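Local coordinates for uncharacterized protein (Bacteroides ovatus, PDB 4DQA), which is of unknown function but probably binds carbohydrate, pairing an N-terminal DUF1735 domain with a concanavalin A-like lectin/glucanase domain, at residues Phe145-Ile150 with Glu276-Gly281; Asp172-Asn177 with Leu218-Trp223. All coordinates share one frame; numbering follows the deposited sequence. Where two conformers were deposited one is given.

From the N terminus, the chain builds the BT_3987-like domain and then enters the concanavalin A-like domain, where both contacts lie. Strand 141-146 runs out into the first segment of contact 1, and that contact closes a long loop when residues 276-281 return just before strand 282-289. Contact 2 is nested inside and closes its own shorter loop, 172 to 223, joining the loop after strand 163-171 to the one that leads into strand 223-231. Strands 141-146, 282-289, 163-171 and 223-231 are successive neighbours in one antiparallel sheet, and the two contacts tie their ends together. They meet where H280 O lies 2.8 Å from D172 N, a probable hydrogen bond, their centres about 12 Å apart.

Contact 1: residues Phe145-Ile150 with Glu276-Gly281; sequences FSNHYI and ERPFHG
F145 and G281 exchange two backbone hydrogen bonds, an antiparallel hydrogen-bonded pair. F145 N gives its hydrogen to G281 O at 2.8 Å, and in return G281 N reaches F145 O at 3.0 Å. The same F145 O takes a CA-H...O contact from H280 CA.

Apolar contact is made by two phenylalanines. F145 CB sits at the edge of the F279 ring, near its plane, 3.9 Å from F279 CD2. The F145 ring itself turns away to pack on I266, while F279, its CG anti to the backbone N (chi1 -172°), lies on I169 and V171. On the other face of the sheet from F145, H280 CD2 comes 3.9 Å from S146 CA.

This is the end of a pairing in the large antiparallel sheet of the concanavalin A-like domain: strand 141-146 runs out just as the loop from strand 264-266 arrives to start strand 282-289. The chain bends at N147, which has a positive phi (74°), and S146 N donates across the bend to H148 ND1 at 2.9 Å, in the plane of that ring.

Beyond the paired residues, water takes over the polar bridging. N147 is modelled in two conformers; in the one described, a water donates both to N147 OD1, at 2.6 Å, and to E276 OE1, at 2.7 Å, the same OE1 that forms a salt bridge with R268. In that conformer N147 OD1 also lies against P278 CB, 3.9 Å off, the two side chains crossing obliquely. A second water accepts from H148 N and lies close to F279 O, to which it can donate.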
loop_
_atom_site.group_PDB
_atom_site.type_symbol
_atom_site.label_atom_id
_atom_site.label_comp_id
_atom_site.label_asym_id
_atom_site.label_seq_id
_atom_site.Cartn_x
_atom_site.Cartn_y
_atom_site.Cartn_z
ATOM N N PHE A 145 21.173 5.274 -0.335
ATOM C CA PHE A 145 21.715 6.513 -0.879
ATOM C C PHE A 145 22.860 6.941 0.015
ATOM O O PHE A 145 22.706 7.093 1.229
ATOM C CB PHE A 145 20.639 7.588 -0.922
ATOM C CG PHE A 145 19.588 7.330 -1.955
ATOM C CD1 PHE A 145 18.543 6.461 -1.688
ATOM C CD2 PHE A 145 19.669 7.919 -3.216
ATOM C CE1 PHE A 145 17.610 6.193 -2.629
ATOM C CE2 PHE A 145 18.707 7.664 -4.174
ATOM C CZ PHE A 145 17.678 6.787 -3.876
ATOM N N SER A 146 24.027 6.994 -0.594
ATOM C CA SER A 146 25.234 7.490 0.007
ATOM C C SER A 146 26.047 8.102 -1.124
ATOM O O SER A 146 27.069 7.548 -1.549
ATOM C CB SER A 146 25.978 6.338 0.654
ATOM O OG SER A 146 27.185 6.786 1.251
ATOM N N ASN A 147 25.574 9.253 -1.604
ATOM C CA ASN A 147 26.102 9.906 -2.805
ATOM C C ASN A 147 25.664 9.181 -4.089
ATOM O O ASN A 147 26.469 8.842 -4.955
ATOM C CB ASN A 147 27.620 10.063 -2.755
ATOM C CG ASN A 147 28.113 11.165 -3.673
ATOM O OD1 ASN A 147 27.425 12.165 -3.886
ATOM N ND2 ASN A 147 29.304 10.989 -4.219
ATOM N N HIS A 148 24.359 8.939 -4.164
ATOM C CA HIS A 148 23.677 8.314 -5.290
ATOM C C HIS A 148 22.558 9.175 -5.797
ATOM O O HIS A 148 21.855 9.855 -5.043
ATOM C CB HIS A 148 23.153 6.933 -4.867
ATOM C CG HIS A 148 24.251 6.006 -4.507
ATOM N ND1 HIS A 148 24.775 5.938 -3.243
ATOM C CD2 HIS A 148 25.033 5.224 -5.280
ATOM C CE1 HIS A 148 25.797 5.092 -3.230
ATOM N NE2 HIS A 148 25.966 4.651 -4.456
ATOM N N TYR A 149 22.378 9.144 -7.113
ATOM C CA TYR A 149 21.369 9.928 -7.784
ATOM C C TYR A 149 20.547 9.044 -8.711
ATOM O O TYR A 149 21.024 8.000 -9.202
ATOM C CB TYR A 149 22.002 11.038 -8.639
ATOM C CG TYR A 149 22.799 10.528 -9.813
ATOM C CD1 TYR A 149 22.183 10.286 -11.034
ATOM C CD2 TYR A 149 24.161 10.290 -9.711
ATOM C CE1 TYR A 149 22.909 9.797 -12.113
ATOM C CE2 TYR A 149 24.881 9.796 -10.821
ATOM C CZ TYR A 149 24.235 9.558 -11.988
ATOM O OH TYR A 149 24.939 9.059 -13.088
ATOM N N ILE A 150 19.307 9.477 -8.957
ATOM C CA ILE A 150 18.549 9.064 -10.122
ATOM C C ILE A 150 18.141 10.312 -10.867
ATOM O O ILE A 150 17.476 11.184 -10.292
ATOM C CB ILE A 150 17.307 8.260 -9.757
ATOM C CG1 ILE A 150 17.637 7.102 -8.827
ATOM C CG2 ILE A 150 16.647 7.743 -11.021
ATOM C CD1 ILE A 150 16.420 6.373 -8.317
ATOM N N GLU A 276 25.896 19.399 -4.575
ATOM C CA GLU A 276 25.060 18.287 -5.020
ATOM C C GLU A 276 24.075 17.813 -3.944
ATOM O O GLU A 276 23.100 17.108 -4.240
ATOM C CB GLU A 276 25.908 17.115 -5.503
ATOM C CG GLU A 276 26.780 17.471 -6.687
ATOM C CD GLU A 276 27.501 16.288 -7.322
ATOM O OE1 GLU A 276 27.795 15.313 -6.625
ATOM O OE2 GLU A 276 27.873 16.405 -8.505
ATOM N N ARG A 277 24.346 18.180 -2.698
ATOM C CA ARG A 277 23.379 17.993 -1.626
ATOM C C ARG A 277 22.840 16.554 -1.527
ATOM O O ARG A 277 21.630 16.307 -1.450
ATOM C CB ARG A 277 22.260 19.028 -1.755
ATOM C CG ARG A 277 22.782 20.443 -1.641
ATOM C CD ARG A 277 21.866 21.467 -2.280
ATOM N NE ARG A 277 22.568 22.727 -2.437
ATOM C CZ ARG A 277 22.067 23.789 -3.049
ATOM N NH1 ARG A 277 20.814 23.786 -3.471
ATOM N NH2 ARG A 277 22.826 24.861 -3.205
ATOM N N PRO A 278 23.755 15.581 -1.457
ATOM C CA PRO A 278 23.288 14.193 -1.405
ATOM C C PRO A 278 22.533 13.825 -0.133
ATOM O O PRO A 278 22.886 14.260 0.974
ATOM C CB PRO A 278 24.578 13.379 -1.470
ATOM C CG PRO A 278 25.654 14.316 -0.964
ATOM C CD PRO A 278 25.221 15.685 -1.402
ATOM N N PHE A 279 21.532 12.970 -0.310
ATOM C CA PHE A 279 20.860 12.318 0.781
ATOM C C PHE A 279 21.693 11.169 1.277
ATOM O O PHE A 279 22.280 10.431 0.485
ATOM C CB PHE A 279 19.547 11.782 0.235
ATOM C CG PHE A 279 18.608 11.217 1.268
ATOM C CD1 PHE A 279 17.788 12.056 1.979
ATOM C CD2 PHE A 279 18.449 9.858 1.427
ATOM C CE1 PHE A 279 16.899 11.543 2.922
ATOM C CE2 PHE A 279 17.545 9.342 2.355
ATOM C CZ PHE A 279 16.776 10.183 3.090
ATOM N N HIS A 280 21.739 10.990 2.606
ATOM C CA HIS A 280 22.387 9.833 3.197
ATOM C C HIS A 280 21.379 9.056 3.998
ATOM O O HIS A 280 20.963 9.484 5.084
ATOM C CB HIS A 280 23.532 10.269 4.093
ATOM C CG HIS A 280 24.656 10.880 3.325
ATOM N ND1 HIS A 280 24.726 12.221 3.042
ATOM C CD2 HIS A 280 25.718 10.303 2.715
ATOM C CE1 HIS A 280 25.816 12.457 2.327
ATOM N NE2 HIS A 280 26.419 11.312 2.095
ATOM N N GLY A 281 20.941 7.918 3.455
ATOM C CA GLY A 281 19.889 7.123 4.081
ATOM C C GLY A 281 19.271 6.184 3.085
ATOM O O GLY A 281 19.887 5.851 2.077
HETATM O O HOH W 1 28.008 14.744 -3.967
HETATM O O HOH W 2 22.817 10.338 -2.142
#

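Contact 2: residues Asp172-Asn177 with Leu218-Trp223; sequences DYFLDN and LLTNRW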
loop_
_atom_site.group_PDB
_atom_site.type_symbol
_atom_site.label_atom_id
_atom_site.label_comp_id
_atom_site.label_asym_id
_atom_site.label_seq_id
_atom_site.Cartn_x
_atom_site.Cartn_y
_atom_site.Cartn_z
ATOM N N ASP A 172 20.172 8.474 7.525
ATOM C CA ASP A 172 21.334 8.043 8.280
ATOM C C ASP A 172 21.947 9.199 9.077
ATOM O O ASP A 172 22.311 9.050 10.261
ATOM C CB ASP A 172 22.397 7.435 7.360
ATOM C CG ASP A 172 22.035 6.036 6.869
ATOM O OD1 ASP A 172 21.323 5.303 7.576
ATOM O OD2 ASP A 172 22.513 5.662 5.783
ATOM N N TYR A 173 22.105 10.333 8.402
ATOM C CA TYR A 173 22.562 11.564 9.021
ATOM C C TYR A 173 22.189 12.748 8.155
ATOM O O TYR A 173 21.972 12.621 6.948
ATOM C CB TYR A 173 24.072 11.550 9.263
ATOM C CG TYR A 173 24.981 11.452 8.061
ATOM C CD1 TYR A 173 25.357 10.224 7.559
ATOM C CD2 TYR A 173 25.544 12.596 7.501
ATOM C CE1 TYR A 173 26.258 10.134 6.500
ATOM C CE2 TYR A 173 26.455 12.517 6.452
ATOM C CZ TYR A 173 26.797 11.291 5.957
ATOM O OH TYR A 173 27.746 11.264 4.936
ATOM N N PHE A 174 22.117 13.910 8.794
ATOM C CA PHE A 174 21.756 15.147 8.134
ATOM C C PHE A 174 22.997 16.000 7.932
ATOM O O PHE A 174 23.730 16.314 8.878
ATOM C CB PHE A 174 20.763 15.962 8.983
ATOM C CG PHE A 174 19.454 15.274 9.247
ATOM C CD1 PHE A 174 18.410 15.325 8.340
ATOM C CD2 PHE A 174 19.260 14.597 10.442
ATOM C CE1 PHE A 174 17.218 14.652 8.593
ATOM C CE2 PHE A 174 18.074 13.947 10.705
ATOM C CZ PHE A 174 17.053 13.976 9.803
ATOM N N LEU A 175 23.233 16.355 6.680
ATOM C CA LEU A 175 24.117 17.461 6.372
ATOM C C LEU A 175 23.281 18.744 6.288
ATOM O O LEU A 175 22.102 18.739 6.634
ATOM C CB LEU A 175 24.868 17.165 5.068
ATOM C CG LEU A 175 25.814 15.958 5.190
ATOM C CD1 LEU A 175 26.534 15.674 3.878
ATOM C CD2 LEU A 175 26.865 16.132 6.293
ATOM N N ASP A 176 23.871 19.852 5.841
ATOM C CA ASP A 176 23.158 21.129 5.875
ATOM C C ASP A 176 21.900 21.124 5.008
ATOM O O ASP A 176 20.913 21.775 5.326
ATOM C CB ASP A 176 24.049 22.275 5.367
ATOM C CG ASP A 176 25.044 22.768 6.392
ATOM O OD1 ASP A 176 24.922 22.423 7.575
ATOM O OD2 ASP A 176 25.942 23.563 5.990
ATOM N N ASN A 177 21.957 20.416 3.882
ATOM C CA ASN A 177 20.889 20.416 2.883
ATOM C C ASN A 177 20.929 19.032 2.232
ATOM O O ASN A 177 21.959 18.677 1.639
ATOM C CB ASN A 177 21.165 21.551 1.896
ATOM C CG ASN A 177 20.172 21.617 0.775
ATOM O OD1 ASN A 177 19.660 20.603 0.311
ATOM N ND2 ASN A 177 19.886 22.843 0.324
ATOM N N LEU A 218 13.007 16.026 11.889
ATOM C CA LEU A 218 13.007 14.584 11.739
ATOM C C LEU A 218 14.189 13.999 12.488
ATOM O O LEU A 218 15.253 14.627 12.596
ATOM C CB LEU A 218 13.121 14.171 10.267
ATOM C CG LEU A 218 12.017 14.645 9.356
ATOM C CD1 LEU A 218 12.269 14.119 7.955
ATOM C CD2 LEU A 218 10.658 14.163 9.876
ATOM N N LEU A 219 13.993 12.804 13.028
ATOM C CA LEU A 219 15.065 12.004 13.597
ATOM C C LEU A 219 15.779 11.187 12.529
ATOM O O LEU A 219 15.239 10.928 11.453
ATOM C CB LEU A 219 14.487 11.029 14.635
ATOM C CG LEU A 219 13.925 11.592 15.933
ATOM C CD1 LEU A 219 13.042 10.522 16.591
ATOM C CD2 LEU A 219 15.019 11.965 16.865
ATOM N N THR A 220 16.996 10.768 12.860
ATOM C CA THR A 220 17.702 9.758 12.085
ATOM C C THR A 220 17.230 8.363 12.507
ATOM O O THR A 220 16.623 8.173 13.572
ATOM C CB THR A 220 19.228 9.798 12.306
ATOM O OG1 THR A 220 19.533 9.479 13.681
ATOM C CG2 THR A 220 19.806 11.157 11.962
ATOM N N ASN A 221 17.508 7.382 11.646
ATOM C CA ASN A 221 17.288 5.975 11.968
ATOM C C ASN A 221 15.827 5.700 12.316
ATOM O O ASN A 221 15.532 4.929 13.234
ATOM C CB ASN A 221 18.202 5.528 13.120
ATOM C CG ASN A 221 18.238 4.011 13.291
ATOM O OD1 ASN A 221 18.130 3.255 12.322
ATOM N ND2 ASN A 221 18.383 3.565 14.524
ATOM N N ARG A 222 14.927 6.352 11.574
ATOM C CA ARG A 222 13.486 6.199 11.759
ATOM C C ARG A 222 12.837 6.322 10.387
ATOM O O ARG A 222 13.149 7.247 9.625
ATOM C CB ARG A 222 12.971 7.289 12.700
ATOM C CG ARG A 222 11.500 7.279 12.872
ATOM C CD ARG A 222 11.092 8.051 14.063
ATOM N NE ARG A 222 9.650 8.230 14.040
ATOM C CZ ARG A 222 8.962 8.850 14.982
ATOM N NH1 ARG A 222 9.591 9.335 16.051
ATOM N NH2 ARG A 222 7.651 8.978 14.848
ATOM N N TRP A 223 11.925 5.408 10.064
ATOM C CA TRP A 223 11.141 5.555 8.842
ATOM C C TRP A 223 10.053 6.610 9.008
ATOM O O TRP A 223 9.336 6.617 10.000
ATOM C CB TRP A 223 10.498 4.235 8.432
ATOM C CG TRP A 223 11.479 3.281 7.845
ATOM C CD1 TRP A 223 12.063 2.204 8.460
ATOM C CD2 TRP A 223 12.035 3.350 6.532
ATOM N NE1 TRP A 223 12.946 1.606 7.592
ATOM C CE2 TRP A 223 12.957 2.302 6.414
ATOM C CE3 TRP A 223 11.836 4.199 5.437
ATOM C CZ2 TRP A 223 13.673 2.080 5.229
ATOM C CZ3 TRP A 223 12.541 3.974 4.276
ATOM C CH2 TRP A 223 13.466 2.929 4.184
#
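D172 meets T220 through its backbone: D172 O lies 3.7 Å from T220 CG2, and T220 CB is almost as near. The CA atoms of this pair, 5.5 Å apart, are the nearest across the contact. The aspartate's own CB points away from the other segment, and its backbone is hydrogen-bonded to that of H280. Next along, Y173 adds little, with its CA 4.1 Å from the same T220 methyl, CG2. Its side chain also starts away from residues 218-223, and the ring stacks on H280.

F174 makes the largest share of the contact. CG is anti to the carbonyl carbon (chi1 -61°) on a CB that points toward the opposing segment, and the far end of the ring, chiefly CE2 and CZ, does the touching. F174 CE2 lies 3.5 Å from T220 CG2, the two side chains crossing at a slant. F174 CZ approaches L218 O at 3.4 Å and L218 CB at 4.0 Å, while L219 O sits at the edge of the ring near its plane. The threonine meets the phenyl with its methyl branch: CG2 is anti to the carbonyl carbon.

Two loops of the concanavalin A-like domain are joined here, one leaving strand 163-171 and one entering strand 223-231, which run antiparallel as neighbours. No hydrogen bond passes between the segments, but the backbone of N221 is hydrogen-bonded to that of V171, and the buried L218 side chain rests on I169.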